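Mandelate racemase/muconate lactonizing enzyme (Roseovarius nubinhibens, PDB 2QDD) is a magnesium-binding member of the enolase superfamily, probably an enzyme of the mandelate racemase/muconate lactonizing type, whose exact reaction is unknown. Local coordinates at residues V10-W22 with G324-Q336. Residues are numbered along the deposited sequence; the frame is centred on the assembly and turned at random.
Sequences VFHLDLPLAKPYW and GHAHLADDPIPGQ
The backbones of Leu-17 and Leu-328 run side by side as a non-hydrogen-bonded antiparallel pair, a single beta bridge with CA atoms 4.4 Å apart, which ties the first strand of the N-terminal capping domain to a loop of the C-terminal barrel domain of the enolase fold. Two nearly straight backbone bonds make the bridge: Ala-329 N donates to Pro-16 O at 3.0 Å, and Ala-18 N to His-327 O at 2.9 Å. Proline has no N-H to offer, and across this contact Pro-16 serves through its carbonyl, while its CD lies 4.0 Å from CB of Asp-330. The small methyls of Ala-18 and Ala-329 lie close to the carbonyl oxygens of His-327 and Pro-16.

Leu-328 can be followed outward. Its CB rests against Pro-16 O; with CG anti to the carbonyl carbon (chi1 -56°), the branch comes back toward Leu-15. CD1 meets CD1 of Leu-15 at 4.0 Å, while CD2 touches Leu-15 CB and, more loosely, Leu-17 CD2. The branched, apolar leucines suit this partly buried seam between the domains. Farther along, CD2 of Leu-13 packs on Pro-332 CG at 3.7 Å, the two side chains crossing at about a right angle; Thr-299 also touches Pro-332. At the other end, where the chain turns its corner, a water accepts from Lys-19 N and donates to His-327 O, giving that carbonyl a second partner at 2.8 Å.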
loop_
_atom_site.group_PDB
_atom_site.type_symbol
_atom_site.label_atom_id
_atom_site.label_comp_id
_atom_site.label_asym_id
_atom_site.label_seq_id
_atom_site.Cartn_x
_atom_site.Cartn_y
_atom_site.Cartn_z
ATOM N N VAL A 10 48.313 -15.133 -7.291
ATOM C CA VAL A 10 47.105 -15.885 -7.606
ATOM C C VAL A 10 47.505 -17.334 -7.904
ATOM O O VAL A 10 48.430 -17.580 -8.675
ATOM C CB VAL A 10 46.383 -15.250 -8.826
ATOM C CG1 VAL A 10 45.125 -16.014 -9.194
ATOM C CG2 VAL A 10 46.044 -13.799 -8.542
ATOM N N PHE A 11 46.810 -18.277 -7.277
ATOM C CA PHE A 11 47.014 -19.702 -7.515
ATOM C C PHE A 11 45.713 -20.297 -8.024
ATOM O O PHE A 11 44.638 -19.782 -7.734
ATOM C CB PHE A 11 47.421 -20.416 -6.218
ATOM C CG PHE A 11 48.727 -19.941 -5.639
ATOM C CD1 PHE A 11 49.908 -20.616 -5.921
ATOM C CD2 PHE A 11 48.777 -18.826 -4.808
ATOM C CE1 PHE A 11 51.121 -20.181 -5.390
ATOM C CE2 PHE A 11 49.983 -18.383 -4.276
ATOM C CZ PHE A 11 51.156 -19.064 -4.566
ATOM N N HIS A 12 45.813 -21.385 -8.778
ATOM C CA HIS A 12 44.632 -22.084 -9.272
ATOM C C HIS A 12 44.648 -23.553 -8.841
ATOM O O HIS A 12 45.649 -24.251 -8.990
ATOM C CB HIS A 12 44.506 -21.934 -10.798
ATOM C CG HIS A 12 43.610 -22.950 -11.438
ATOM N ND1 HIS A 12 44.072 -23.882 -12.342
ATOM C CD2 HIS A 12 42.287 -23.193 -11.292
ATOM C CE1 HIS A 12 43.070 -24.650 -12.730
ATOM N NE2 HIS A 12 41.975 -24.254 -12.106
ATOM N N LEU A 13 43.525 -24.005 -8.298
ATOM C CA LEU A 13 43.424 -25.323 -7.699
ATOM C C LEU A 13 42.340 -26.100 -8.432
ATOM O O LEU A 13 41.226 -25.607 -8.606
ATOM C CB LEU A 13 43.084 -25.205 -6.206
ATOM C CG LEU A 13 44.179 -24.849 -5.184
ATOM C CD1 LEU A 13 44.542 -23.362 -5.174
ATOM C CD2 LEU A 13 43.760 -25.279 -3.793
ATOM N N ASP A 14 42.684 -27.304 -8.875
ATOM C CA ASP A 14 41.731 -28.228 -9.474
ATOM C C ASP A 14 41.277 -29.208 -8.399
ATOM O O ASP A 14 42.056 -30.054 -7.953
ATOM C CB ASP A 14 42.407 -28.985 -10.622
ATOM C CG ASP A 14 41.433 -29.419 -11.699
ATOM O OD1 ASP A 14 40.510 -30.207 -11.397
ATOM O OD2 ASP A 14 41.603 -28.981 -12.857
ATOM N N LEU A 15 40.023 -29.087 -7.969
ATOM C CA LEU A 15 39.541 -29.843 -6.816
ATOM C C LEU A 15 38.455 -30.832 -7.213
ATOM O O LEU A 15 37.305 -30.435 -7.402
ATOM C CB LEU A 15 38.998 -28.914 -5.732
ATOM C CG LEU A 15 39.836 -27.775 -5.168
ATOM C CD1 LEU A 15 38.898 -26.866 -4.415
ATOM C CD2 LEU A 15 40.927 -28.308 -4.246
ATOM N N PRO A 16 38.811 -32.124 -7.329
ATOM C CA PRO A 16 37.807 -33.124 -7.684
ATOM C C PRO A 16 36.785 -33.308 -6.566
ATOM O O PRO A 16 37.136 -33.248 -5.385
ATOM C CB PRO A 16 38.631 -34.401 -7.886
ATOM C CG PRO A 16 39.864 -34.190 -7.079
ATOM C CD PRO A 16 40.146 -32.718 -7.131
ATOM N N LEU A 17 35.529 -33.498 -6.949
ATOM C CA LEU A 17 34.475 -33.825 -5.999
ATOM C C LEU A 17 34.472 -35.314 -5.678
ATOM O O LEU A 17 34.820 -36.141 -6.527
ATOM C CB LEU A 17 33.107 -33.398 -6.544
ATOM C CG LEU A 17 32.900 -31.913 -6.864
ATOM C CD1 LEU A 17 31.672 -31.741 -7.734
ATOM C CD2 LEU A 17 32.785 -31.072 -5.604
ATOM N N ALA A 18 34.082 -35.637 -4.448
ATOM C CA ALA A 18 33.838 -37.014 -4.022
ATOM C C ALA A 18 32.654 -37.657 -4.755
ATOM O O ALA A 18 32.719 -38.825 -5.138
ATOM C CB ALA A 18 33.625 -37.067 -2.511
ATOM N N LYS A 19 31.579 -36.890 -4.940
ATOM C CA LYS A 19 30.426 -37.333 -5.730
ATOM C C LYS A 19 30.226 -36.444 -6.965
ATOM O O LYS A 19 29.606 -35.381 -6.869
ATOM C CB LYS A 19 29.146 -37.359 -4.881
ATOM C CG LYS A 19 29.242 -38.138 -3.571
ATOM C CD LYS A 19 29.063 -39.639 -3.778
ATOM C CE LYS A 19 29.113 -40.390 -2.453
ATOM N NZ LYS A 19 30.477 -40.402 -1.854
ATOM N N PRO A 20 30.764 -36.870 -8.125
ATOM C CA PRO A 20 30.380 -36.270 -9.406
ATOM C C PRO A 20 28.911 -36.524 -9.745
ATOM O O PRO A 20 28.369 -37.580 -9.404
ATOM C CB PRO A 20 31.292 -36.982 -10.419
ATOM C CG PRO A 20 32.409 -37.552 -9.608
ATOM C CD PRO A 20 31.784 -37.920 -8.302
ATOM N N TYR A 21 28.273 -35.555 -10.397
ATOM C CA TYR A 21 26.941 -35.762 -10.959
ATOM C C TYR A 21 26.801 -35.280 -12.400
ATOM O O TYR A 21 27.546 -34.409 -12.855
ATOM C CB TYR A 21 25.832 -35.194 -10.056
ATOM C CG TYR A 21 25.979 -33.738 -9.654
ATOM C CD1 TYR A 21 26.638 -33.384 -8.477
ATOM C CD2 TYR A 21 25.429 -32.719 -10.432
ATOM C CE1 TYR A 21 26.768 -32.054 -8.095
ATOM C CE2 TYR A 21 25.551 -31.385 -10.057
ATOM C CZ TYR A 21 26.218 -31.061 -8.884
ATOM O OH TYR A 21 26.348 -29.745 -8.503
ATOM N N TRP A 22 25.834 -35.860 -13.106
ATOM C CA TRP A 22 25.793 -35.824 -14.564
ATOM C C TRP A 22 24.664 -34.907 -15.030
ATOM O O TRP A 22 23.488 -35.277 -14.981
ATOM C CB TRP A 22 25.629 -37.242 -15.137
ATOM C CG TRP A 22 26.526 -38.274 -14.490
ATOM C CD1 TRP A 22 27.779 -38.638 -14.894
ATOM C CD2 TRP A 22 26.235 -39.063 -13.324
ATOM N NE1 TRP A 22 28.288 -39.602 -14.054
ATOM C CE2 TRP A 22 27.363 -39.881 -13.082
ATOM C CE3 TRP A 22 25.133 -39.153 -12.459
ATOM C CZ2 TRP A 22 27.419 -40.783 -12.010
ATOM C CZ3 TRP A 22 25.190 -40.051 -11.392
ATOM C CH2 TRP A 22 26.327 -40.854 -11.181
ATOM N N GLY A 324 32.088 -26.955 2.791
ATOM C CA GLY A 324 32.425 -27.272 1.401
ATOM C C GLY A 324 33.404 -28.422 1.231
ATOM O O GLY A 324 33.211 -29.282 0.364
ATOM N N HIS A 325 34.433 -28.448 2.082
ATOM C CA HIS A 325 35.561 -29.368 1.933
ATOM C C HIS A 325 35.206 -30.830 2.206
ATOM O O HIS A 325 35.923 -31.737 1.780
ATOM C CB HIS A 325 36.763 -28.917 2.771
ATOM C CG HIS A 325 36.569 -29.050 4.250
ATOM N ND1 HIS A 325 36.242 -27.980 5.055
ATOM C CD2 HIS A 325 36.674 -30.121 5.073
ATOM C CE1 HIS A 325 36.143 -28.388 6.308
ATOM N NE2 HIS A 325 36.398 -29.685 6.345
ATOM N N ALA A 326 34.088 -31.044 2.896
ATOM C CA ALA A 326 33.506 -32.370 3.090
ATOM C C ALA A 326 33.103 -33.073 1.792
ATOM O O ALA A 326 32.975 -34.301 1.759
ATOM C CB ALA A 326 32.318 -32.288 4.039
ATOM N N HIS A 327 32.905 -32.297 0.730
ATOM C CA HIS A 327 32.444 -32.842 -0.542
ATOM C C HIS A 327 33.571 -33.000 -1.560
ATOM O O HIS A 327 33.348 -33.496 -2.663
ATOM C CB HIS A 327 31.288 -32.000 -1.092
ATOM C CG HIS A 327 30.057 -32.065 -0.245
ATOM N ND1 HIS A 327 28.996 -32.896 -0.536
ATOM C CD2 HIS A 327 29.731 -31.430 0.907
ATOM C CE1 HIS A 327 28.065 -32.761 0.391
ATOM N NE2 HIS A 327 28.487 -31.880 1.281
ATOM N N LEU A 328 34.777 -32.587 -1.172
ATOM C CA LEU A 328 35.978 -32.738 -1.995
ATOM C C LEU A 328 36.697 -34.061 -1.728
ATOM O O LEU A 328 36.693 -34.566 -0.600
ATOM C CB LEU A 328 36.953 -31.585 -1.741
ATOM C CG LEU A 328 36.503 -30.135 -1.923
ATOM C CD1 LEU A 328 37.614 -29.199 -1.458
ATOM C CD2 LEU A 328 36.097 -29.841 -3.369
ATOM N N ALA A 329 37.329 -34.603 -2.769
ATOM C CA ALA A 329 38.170 -35.794 -2.650
ATOM C C ALA A 329 39.637 -35.467 -2.343
ATOM O O ALA A 329 40.374 -36.315 -1.834
ATOM C CB ALA A 329 38.063 -36.644 -3.903
ATOM N N ASP A 330 40.052 -34.238 -2.648
ATOM C CA ASP A 330 41.405 -33.768 -2.341
ATOM C C ASP A 330 41.424 -32.758 -1.185
ATOM O O ASP A 330 40.407 -32.129 -0.884
ATOM C CB ASP A 330 42.045 -33.154 -3.591
ATOM C CG ASP A 330 43.494 -33.575 -3.777
ATOM O OD1 ASP A 330 44.250 -33.613 -2.779
ATOM O OD2 ASP A 330 43.879 -33.862 -4.931
ATOM N N ASP A 331 42.584 -32.617 -0.544
ATOM C CA ASP A 331 42.807 -31.601 0.488
ATOM C C ASP A 331 44.194 -30.975 0.301
ATOM O O ASP A 331 45.211 -31.652 0.480
ATOM C CB ASP A 331 42.679 -32.224 1.888
ATOM C CG ASP A 331 42.565 -31.186 3.011
ATOM O OD1 ASP A 331 42.773 -29.972 2.787
ATOM O OD2 ASP A 331 42.271 -31.604 4.149
ATOM N N PRO A 332 44.236 -29.682 -0.074
ATOM C CA PRO A 332 45.468 -28.898 -0.196
ATOM C C PRO A 332 45.972 -28.253 1.104
ATOM O O PRO A 332 47.088 -27.721 1.132
ATOM C CB PRO A 332 45.072 -27.811 -1.191
ATOM C CG PRO A 332 43.635 -27.577 -0.900
ATOM C CD PRO A 332 43.050 -28.893 -0.462
ATOM N N ILE A 333 45.157 -28.286 2.157
ATOM C CA ILE A 333 45.560 -27.775 3.472
ATOM C C ILE A 333 45.240 -28.768 4.605
ATOM O O ILE A 333 44.374 -28.495 5.445
ATOM C CB ILE A 333 44.949 -26.372 3.764
ATOM C CG1 ILE A 333 43.500 -26.283 3.264
ATOM C CG2 ILE A 333 45.793 -25.273 3.122
ATOM C CD1 ILE A 333 42.699 -25.192 3.923
ATOM N N PRO A 334 45.941 -29.928 4.634
ATOM C CA PRO A 334 45.563 -31.024 5.536
ATOM C C PRO A 334 45.781 -30.657 7.000
ATOM O O PRO A 334 46.769 -29.994 7.330
ATOM C CB PRO A 334 46.516 -32.160 5.133
ATOM C CG PRO A 334 47.065 -31.765 3.802
ATOM C CD PRO A 334 47.135 -30.282 3.844
ATOM N N GLY A 335 44.838 -31.053 7.853
ATOM C CA GLY A 335 44.889 -30.748 9.284
ATOM C C GLY A 335 44.784 -29.275 9.651
ATOM O O GLY A 335 45.142 -28.879 10.766
ATOM N N GLN A 336 44.291 -28.467 8.715
ATOM C CA GLN A 336 44.225 -27.017 8.885
ATOM C C GLN A 336 42.800 -26.513 8.730
ATOM O O GLN A 336 42.013 -27.081 7.974
ATOM C CB GLN A 336 45.129 -26.315 7.875
ATOM C CG GLN A 336 46.561 -26.158 8.332
ATOM C CD GLN A 336 47.232 -24.964 7.694
ATOM O OE1 GLN A 336 47.237 -23.870 8.259
ATOM N NE2 GLN A 336 47.797 -25.162 6.505
HETATM O O HOH W 1 30.840 -34.129 -3.748
#